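Local coordinates for protein proline dehydrogenase (Bradyrhizobium japonicum USDA 110, PDB 3HAZ) that probably oxidises proline to glutamate in two steps, using an FAD-dependent proline dehydrogenase and an NAD-dependent 1-pyrroline-5-carboxylate dehydrogenase carried on one chain, at residues 106-109 and 110-114; 589-592 and 593-597; 923-926 and 927-930. One frame throughout, in Å; residues are numbered along the deposited sequence.

Interaction 1. Residues 106-109 and 110-114; sequences FIHH and ETKST
His108 and Lys112 meet one turn apart on helix 106-115: Lys112 CG sits over one face of the imidazole, and the two side chains cross at a slant. Lys112 CG makes a CH-pi contact 3.9 Å from the ring centroid of His108, 19° off the ring normal and displaced to the rim. Further along, Lys112 CE passes the ring at its edge atom CE1, 3.6 Å from His108 CE1. Two torsions make this possible: the histidine turns CG anti to its own backbone N (chi1 -174°), which lays the ring beside Lys112, and the lysine chain bends at chi2 (-60°). The ammonium group passes beyond the ring to Asp805, with which it forms a salt bridge, and to the carbonyl of Ala122. With an alanine in place of His108, Lys112 CG would probably lose the ring face beneath it and CE its neighbour at CE1, leaving the chain that carries the ammonium to Asp805 freer to turn.

The other side chains work mainly through the backbone. Thr111 OG1 sits above the carbonyl plane of Ile107 and bonds to its O at 2.8 Å, while Thr111 N reaches the same oxygen more nearly end-on. Ser113 OG likewise bonds to His109 O at 2.8 Å, beside the bond from Ser113 N, so each carbonyl is gripped twice. A water gives a hydrogen to Glu110 OE1 at 2.8 Å and, more weakly, one to Phe106 O.

Glu110 OE2 is hydrogen-bonded to Thr141 OG1 and salt-bridged to Arg923. Within the DNA-binding domain, Ser113 and Thr114 pack on helix 71-85, Phe106 and His109 on helix 140-149, and the ring of Phe96 meets His109 edge-to-face.

Interaction 2. Residues 589-592 and 593-597; sequences SAHF and IALLQ
Helix 589-598, a short helix of the aldehyde dehydrogenase part of the chain, carries this one-turn contact between His591 and Leu595. The two side chains approach at a slant, Leu595 CD2 lying 4.1 Å from His591 NE2. Leu595 CD1 stands over one face of the His591 ring, 4.3 Å above its plane and displaced to the rim, and also 3.7 Å from His591 O. Ile593 folds over the Ser589 carbonyl: with CG1 anti to its carbonyl carbon (chi1 -73°), that methylene stands 3.0 Å from Ser589 O, the same oxygen that accepts a 2.7 Å bond from Ile593 N. Leu596 does much the same to Phe592, CG resting 3.3 Å from Phe592 O.

Outside the turn, Phe592 and Leu596 lean on helix 689-702, and Ile593 and Ala594 on helix 524-536. The side chain of Leu596 is about 10 Å from that of Trp659, an NAD-binding residue.

Apart from backbone bonds, the turn is joined by van der Waals contact alone. The polar ends have partners outside it: Ser589 OG the Glu586 carbonyl, His591 ND1 Glu537 OE1. That histidine bond probably helps fix the rotation of the imidazole, while Leu595 adds only van der Waals contact.

Interaction 3. Residues 923-926 and 927-930; sequences RIDD and SIEA
Ile928 N bonds to Ile924 O at 3.0 Å and almost straight, with an N-H...O angle of 173°; Ile924 is the N-cap residue of helix 925-934, and its carbonyl starts the helical ladder. Ser927 N adds a weak bond to the same oxygen at 122°. Glu929 N to Asp925 O follows in the next rung.

Among the van der Waals contacts, Ile924 bears on Ser927: its CG2 methyl lies 3.4 Å from Ser927 OG. That branch stands anti to the backbone N of Ile924, while Ser927 OG is set anti to its own carbonyl carbon (chi1 -66°), which brings the hydroxyl back beside the methyl. The side chains of Asp925 and Ile928 lie side by side, pointing the same way, with Asp925 OD1 4.1 Å from Ile928 CD1. The extended Glu929 chain lies along the first turn, its CG 3.3 Å from Asp925 O.

The charged contacts involve Asp926 and Glu929. Asp926 OD1 and Glu929 OE1 stand 4.4 Å apart, and one water donates to both, at 3.0 Å to Asp926 OD1 and 2.6 Å to Glu929 OE1. Arg144 NH1 forms salt bridges with these same two oxygens, and Asp926 OD2 accepts from the backbone N of Gly140. The helix itself belongs to the beta-alpha-beta unit of strands 917-921 and 939-942.

Being so close, the two carboxylates would be expected to repel each other; the shared arginine and water probably offset this. Asp925 and Asp926, in the first turn, would probably be favoured by the helix dipole as well. Both carboxylates of the Asp926-Glu929 pair thus grip Arg144, joining helix 925-934 to helix 140-149.

Interactions 1 and 3 lie in the DNA-binding and aldehyde dehydrogenase parts of the chain yet touch: Arg923 forms a salt bridge to Glu110, and Ile924 packs on Ile107, so helix 106-115 lies directly against the start of helix 925-934. Both also reach helices 71-85 and 140-149. Interaction 2 stands apart, its centre 49 Å from that of interaction 1 and 41 Å from that of interaction 3, although it shares the aldehyde dehydrogenase part with the latter. Interaction 1 is the most buried and doubles up carbonyl bonds with hydroxyls; 589-597 is partly buried and chiefly hydrophobic; 923-930 runs from a buried isoleucine to exposed residues and adds a pair of carboxylates bridged by water and Arg144.

Interaction 1. Residues 106-109 and 110-114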
loop_
_atom_site.group_PDB
_atom_site.type_symbol
_atom_site.label_atom_id
_atom_site.label_comp_id
_atom_site.label_asym_id
_atom_site.label_seq_id
_atom_site.Cartn_x
_atom_site.Cartn_y
_atom_site.Cartn_z
ATOM N N PHE A 106 34.244 -31.163 -19.034
ATOM C CA PHE A 106 34.025 -30.384 -17.822
ATOM C C PHE A 106 33.684 -31.251 -16.609
ATOM O O PHE A 106 34.301 -31.114 -15.547
ATOM C CB PHE A 106 32.913 -29.354 -18.052
ATOM C CG PHE A 106 33.142 -28.466 -19.245
ATOM C CD1 PHE A 106 34.172 -27.544 -19.248
ATOM C CD2 PHE A 106 32.324 -28.553 -20.360
ATOM C CE1 PHE A 106 34.380 -26.718 -20.342
ATOM C CE2 PHE A 106 32.529 -27.737 -21.457
ATOM C CZ PHE A 106 33.562 -26.816 -21.447
ATOM N N ILE A 107 32.688 -32.120 -16.768
ATOM C CA ILE A 107 32.215 -32.965 -15.670
ATOM C C ILE A 107 33.272 -34.028 -15.350
ATOM O O ILE A 107 33.539 -34.323 -14.183
ATOM C CB ILE A 107 30.808 -33.571 -15.980
ATOM C CG1 ILE A 107 29.743 -32.469 -15.911
ATOM C CG2 ILE A 107 30.444 -34.707 -15.015
ATOM C CD1 ILE A 107 28.336 -32.913 -16.335
ATOM N N HIS A 108 33.901 -34.559 -16.396
ATOM C CA HIS A 108 34.998 -35.510 -16.255
ATOM C C HIS A 108 36.136 -34.944 -15.396
ATOM O O HIS A 108 36.636 -35.615 -14.490
ATOM C CB HIS A 108 35.525 -35.916 -17.640
ATOM C CG HIS A 108 36.559 -37.000 -17.608
ATOM N ND1 HIS A 108 36.244 -38.323 -17.388
ATOM C CD2 HIS A 108 37.901 -36.961 -17.791
ATOM C CE1 HIS A 108 37.349 -39.050 -17.424
ATOM N NE2 HIS A 108 38.367 -38.248 -17.669
ATOM N N HIS A 109 36.540 -33.706 -15.669
ATOM C CA HIS A 109 37.602 -33.091 -14.883
ATOM C C HIS A 109 37.201 -32.906 -13.426
ATOM O O HIS A 109 37.995 -33.176 -12.522
ATOM C CB HIS A 109 38.056 -31.753 -15.488
ATOM C CG HIS A 109 38.655 -31.879 -16.854
ATOM N ND1 HIS A 109 38.701 -30.830 -17.748
ATOM C CD2 HIS A 109 39.218 -32.936 -17.487
ATOM C CE1 HIS A 109 39.273 -31.233 -18.867
ATOM N NE2 HIS A 109 39.600 -32.506 -18.734
ATOM N N GLU A 110 35.979 -32.429 -13.199
ATOM C CA GLU A 110 35.476 -32.246 -11.842
ATOM C C GLU A 110 35.379 -33.587 -11.111
ATOM O O GLU A 110 35.744 -33.703 -9.944
ATOM C CB GLU A 110 34.101 -31.562 -11.855
ATOM C CG GLU A 110 33.566 -31.267 -10.460
ATOM C CD GLU A 110 32.292 -30.422 -10.453
ATOM O OE1 GLU A 110 31.683 -30.228 -11.524
ATOM O OE2 GLU A 110 31.902 -29.955 -9.361
ATOM N N THR A 111 34.874 -34.598 -11.807
ATOM C CA THR A 111 34.720 -35.929 -11.215
ATOM C C THR A 111 36.063 -36.581 -10.898
ATOM O O THR A 111 36.284 -37.060 -9.778
ATOM C CB THR A 111 33.873 -36.850 -12.124
ATOM O OG1 THR A 111 32.588 -36.242 -12.319
ATOM C CG2 THR A 111 33.677 -38.226 -11.486
ATOM N N LYS A 112 36.968 -36.580 -11.874
ATOM C CA LYS A 112 38.288 -37.186 -11.685
ATOM C C LYS A 112 39.095 -36.499 -10.584
ATOM O O LYS A 112 39.679 -37.168 -9.727
ATOM C CB LYS A 112 39.096 -37.210 -12.998
ATOM C CG LYS A 112 38.637 -38.279 -13.992
ATOM C CD LYS A 112 38.746 -39.677 -13.393
ATOM C CE LYS A 112 38.367 -40.745 -14.411
ATOM N NZ LYS A 112 38.713 -42.113 -13.937
ATOM N N SER A 113 39.138 -35.171 -10.607
ATOM C CA SER A 113 39.925 -34.440 -9.612
ATOM C C SER A 113 39.411 -34.687 -8.194
ATOM O O SER A 113 40.198 -34.750 -7.251
ATOM C CB SER A 113 39.949 -32.936 -9.906
ATOM O OG SER A 113 38.634 -32.398 -9.946
ATOM N N THR A 114 38.094 -34.831 -8.044
ATOM C CA THR A 114 37.521 -35.099 -6.728
ATOM C C THR A 114 37.771 -36.553 -6.287
ATOM O O THR A 114 38.102 -36.803 -5.123
ATOM C CB THR A 114 36.006 -34.765 -6.661
ATOM O OG1 THR A 114 35.755 -33.478 -7.247
ATOM C CG2 THR A 114 35.535 -34.757 -5.219
HETATM O O HOH W 1 32.473 -29.672 -14.121
#

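Interaction 2. Residues 589-592 and 593-597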
loop_
_atom_site.group_PDB
_atom_site.type_symbol
_atom_site.label_atom_id
_atom_site.label_comp_id
_atom_site.label_asym_id
_atom_site.label_seq_id
_atom_site.Cartn_x
_atom_site.Cartn_y
_atom_site.Cartn_z
ATOM N N SER A 589 3.673 -36.741 25.772
ATOM C CA SER A 589 4.696 -37.332 24.913
ATOM C C SER A 589 5.406 -38.533 25.541
ATOM O O SER A 589 5.705 -39.513 24.856
ATOM C CB SER A 589 5.723 -36.273 24.519
ATOM O OG SER A 589 6.219 -35.620 25.675
ATOM N N ALA A 590 5.677 -38.464 26.839
ATOM C CA ALA A 590 6.402 -39.542 27.506
ATOM C C ALA A 590 5.613 -40.847 27.448
ATOM O O ALA A 590 6.167 -41.912 27.170
ATOM C CB ALA A 590 6.724 -39.169 28.951
ATOM N N HIS A 591 4.315 -40.745 27.712
ATOM C CA HIS A 591 3.407 -41.877 27.656
ATOM C C HIS A 591 3.392 -42.506 26.266
ATOM O O HIS A 591 3.519 -43.720 26.120
ATOM C CB HIS A 591 1.999 -41.419 28.048
ATOM C CG HIS A 591 0.952 -42.478 27.918
ATOM N ND1 HIS A 591 0.845 -43.530 28.803
ATOM C CD2 HIS A 591 -0.054 -42.634 27.025
ATOM C CE1 HIS A 591 -0.174 -44.296 28.452
ATOM N NE2 HIS A 591 -0.734 -43.775 27.374
ATOM N N PHE A 592 3.240 -41.677 25.241
ATOM C CA PHE A 592 3.197 -42.183 23.872
ATOM C C PHE A 592 4.559 -42.659 23.369
ATOM O O PHE A 592 4.645 -43.628 22.617
ATOM C CB PHE A 592 2.586 -41.144 22.926
ATOM C CG PHE A 592 1.094 -41.039 23.047
ATOM C CD1 PHE A 592 0.515 -40.077 23.858
ATOM C CD2 PHE A 592 0.270 -41.919 22.363
ATOM C CE1 PHE A 592 -0.861 -39.988 23.982
ATOM C CE2 PHE A 592 -1.112 -41.835 22.481
ATOM C CZ PHE A 592 -1.676 -40.866 23.289
ATOM N N ILE A 593 5.622 -41.980 23.782
ATOM C CA ILE A 593 6.966 -42.432 23.444
ATOM C C ILE A 593 7.197 -43.804 24.077
ATOM O O ILE A 593 7.771 -44.698 23.452
ATOM C CB ILE A 593 8.039 -41.428 23.899
ATOM C CG1 ILE A 593 8.008 -40.185 23.002
ATOM C CG2 ILE A 593 9.435 -42.071 23.876
ATOM C CD1 ILE A 593 8.894 -39.056 23.486
ATOM N N ALA A 594 6.720 -43.975 25.307
ATOM C CA ALA A 594 6.850 -45.259 26.001
ATOM C C ALA A 594 6.155 -46.368 25.224
ATOM O O ALA A 594 6.691 -47.467 25.078
ATOM C CB ALA A 594 6.284 -45.174 27.422
ATOM N N LEU A 595 4.954 -46.073 24.733
ATOM C CA LEU A 595 4.195 -47.030 23.934
ATOM C C LEU A 595 4.917 -47.377 22.636
ATOM O O LEU A 595 4.987 -48.544 22.250
ATOM C CB LEU A 595 2.794 -46.491 23.631
ATOM C CG LEU A 595 1.639 -47.011 24.492
ATOM C CD1 LEU A 595 2.013 -47.059 25.966
ATOM C CD2 LEU A 595 0.387 -46.170 24.278
ATOM N N LEU A 596 5.451 -46.359 21.970
ATOM C CA LEU A 596 6.168 -46.548 20.716
ATOM C C LEU A 596 7.383 -47.454 20.901
ATOM O O LEU A 596 7.742 -48.233 20.016
ATOM C CB LEU A 596 6.605 -45.199 20.145
ATOM C CG LEU A 596 5.491 -44.340 19.546
ATOM C CD1 LEU A 596 5.980 -42.920 19.293
ATOM C CD2 LEU A 596 4.952 -44.972 18.263
ATOM N N GLN A 597 8.025 -47.342 22.054
ATOM C CA GLN A 597 9.182 -48.170 22.332
ATOM C C GLN A 597 8.768 -49.604 22.685
ATOM O O GLN A 597 9.359 -50.564 22.190
ATOM C CB GLN A 597 10.031 -47.548 23.440
ATOM C CG GLN A 597 10.727 -46.260 23.020
ATOM C CD GLN A 597 11.914 -45.943 23.901
ATOM O OE1 GLN A 597 11.750 -45.629 25.082
ATOM N NE2 GLN A 597 13.124 -46.031 23.334
#

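Interaction 3. Residues 923-926 and 927-930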
loop_
_atom_site.group_PDB
_atom_site.type_symbol
_atom_site.label_atom_id
_atom_site.label_comp_id
_atom_site.label_asym_id
_atom_site.label_seq_id
_atom_site.Cartn_x
_atom_site.Cartn_y
_atom_site.Cartn_z
ATOM N N ARG A 923 28.007 -33.024 -6.223
ATOM C CA ARG A 923 28.326 -31.607 -6.213
ATOM C C ARG A 923 27.751 -30.964 -7.475
ATOM O O ARG A 923 27.536 -29.754 -7.526
ATOM C CB ARG A 923 29.855 -31.425 -6.175
ATOM C CG ARG A 923 30.341 -30.055 -5.719
ATOM C CD ARG A 923 31.821 -30.119 -5.329
ATOM N NE ARG A 923 32.690 -30.165 -6.498
ATOM C CZ ARG A 923 33.888 -30.739 -6.524
ATOM N NH1 ARG A 923 34.597 -30.725 -7.639
ATOM N NH2 ARG A 923 34.375 -31.339 -5.444
ATOM N N ILE A 924 27.478 -31.792 -8.481
ATOM C CA ILE A 924 27.193 -31.312 -9.834
ATOM C C ILE A 924 25.714 -30.993 -10.099
ATOM O O ILE A 924 24.906 -31.885 -10.369
ATOM C CB ILE A 924 27.706 -32.319 -10.881
ATOM C CG1 ILE A 924 29.145 -32.727 -10.548
ATOM C CG2 ILE A 924 27.605 -31.734 -12.282
ATOM C CD1 ILE A 924 29.763 -33.719 -11.528
ATOM N N ASP A 925 25.374 -29.712 -10.036
ATOM C CA ASP A 925 24.001 -29.271 -10.271
ATOM C C ASP A 925 23.389 -29.832 -11.553
ATOM O O ASP A 925 22.237 -30.247 -11.550
ATOM C CB ASP A 925 23.907 -27.742 -10.259
ATOM C CG ASP A 925 24.046 -27.161 -8.864
ATOM O OD1 ASP A 925 23.820 -27.895 -7.884
ATOM O OD2 ASP A 925 24.376 -25.968 -8.744
ATOM N N ASP A 926 24.147 -29.849 -12.648
ATOM C CA ASP A 926 23.606 -30.367 -13.907
ATOM C C ASP A 926 23.271 -31.864 -13.831
ATOM O O ASP A 926 22.315 -32.327 -14.456
ATOM C CB ASP A 926 24.553 -30.081 -15.081
ATOM C CG ASP A 926 24.638 -28.593 -15.412
ATOM O OD1 ASP A 926 23.578 -27.979 -15.639
ATOM O OD2 ASP A 926 25.757 -28.038 -15.440
ATOM N N SER A 927 24.065 -32.619 -13.074
ATOM C CA SER A 927 23.807 -34.046 -12.898
ATOM C C SER A 927 22.558 -34.256 -12.042
ATOM O O SER A 927 21.675 -35.032 -12.393
ATOM C CB SER A 927 25.007 -34.742 -12.245
ATOM O OG SER A 927 26.138 -34.725 -13.087
ATOM N N ILE A 928 22.503 -33.562 -10.912
ATOM C CA ILE A 928 21.343 -33.598 -10.033
ATOM C C ILE A 928 20.075 -33.252 -10.802
ATOM O O ILE A 928 19.049 -33.930 -10.683
ATOM C CB ILE A 928 21.511 -32.603 -8.870
ATOM C CG1 ILE A 928 22.659 -33.047 -7.960
ATOM C CG2 ILE A 928 20.203 -32.448 -8.083
ATOM C CD1 ILE A 928 23.258 -31.911 -7.142
ATOM N N GLU A 929 20.149 -32.200 -11.608
ATOM C CA GLU A 929 18.971 -31.741 -12.325
ATOM C C GLU A 929 18.565 -32.696 -13.444
ATOM O O GLU A 929 17.381 -32.872 -13.695
ATOM C CB GLU A 929 19.151 -30.302 -12.820
ATOM C CG GLU A 929 19.072 -29.294 -11.680
ATOM C CD GLU A 929 19.701 -27.952 -12.012
ATOM O OE1 GLU A 929 19.966 -27.697 -13.206
ATOM O OE2 GLU A 929 19.927 -27.155 -11.071
ATOM N N ALA A 930 19.539 -33.322 -14.098
ATOM C CA ALA A 930 19.234 -34.323 -15.121
ATOM C C ALA A 930 18.541 -35.542 -14.511
ATOM O O ALA A 930 17.607 -36.096 -15.093
ATOM C CB ALA A 930 20.488 -34.740 -15.865
HETATM O O HOH W 2 20.555 -28.349 -15.623
#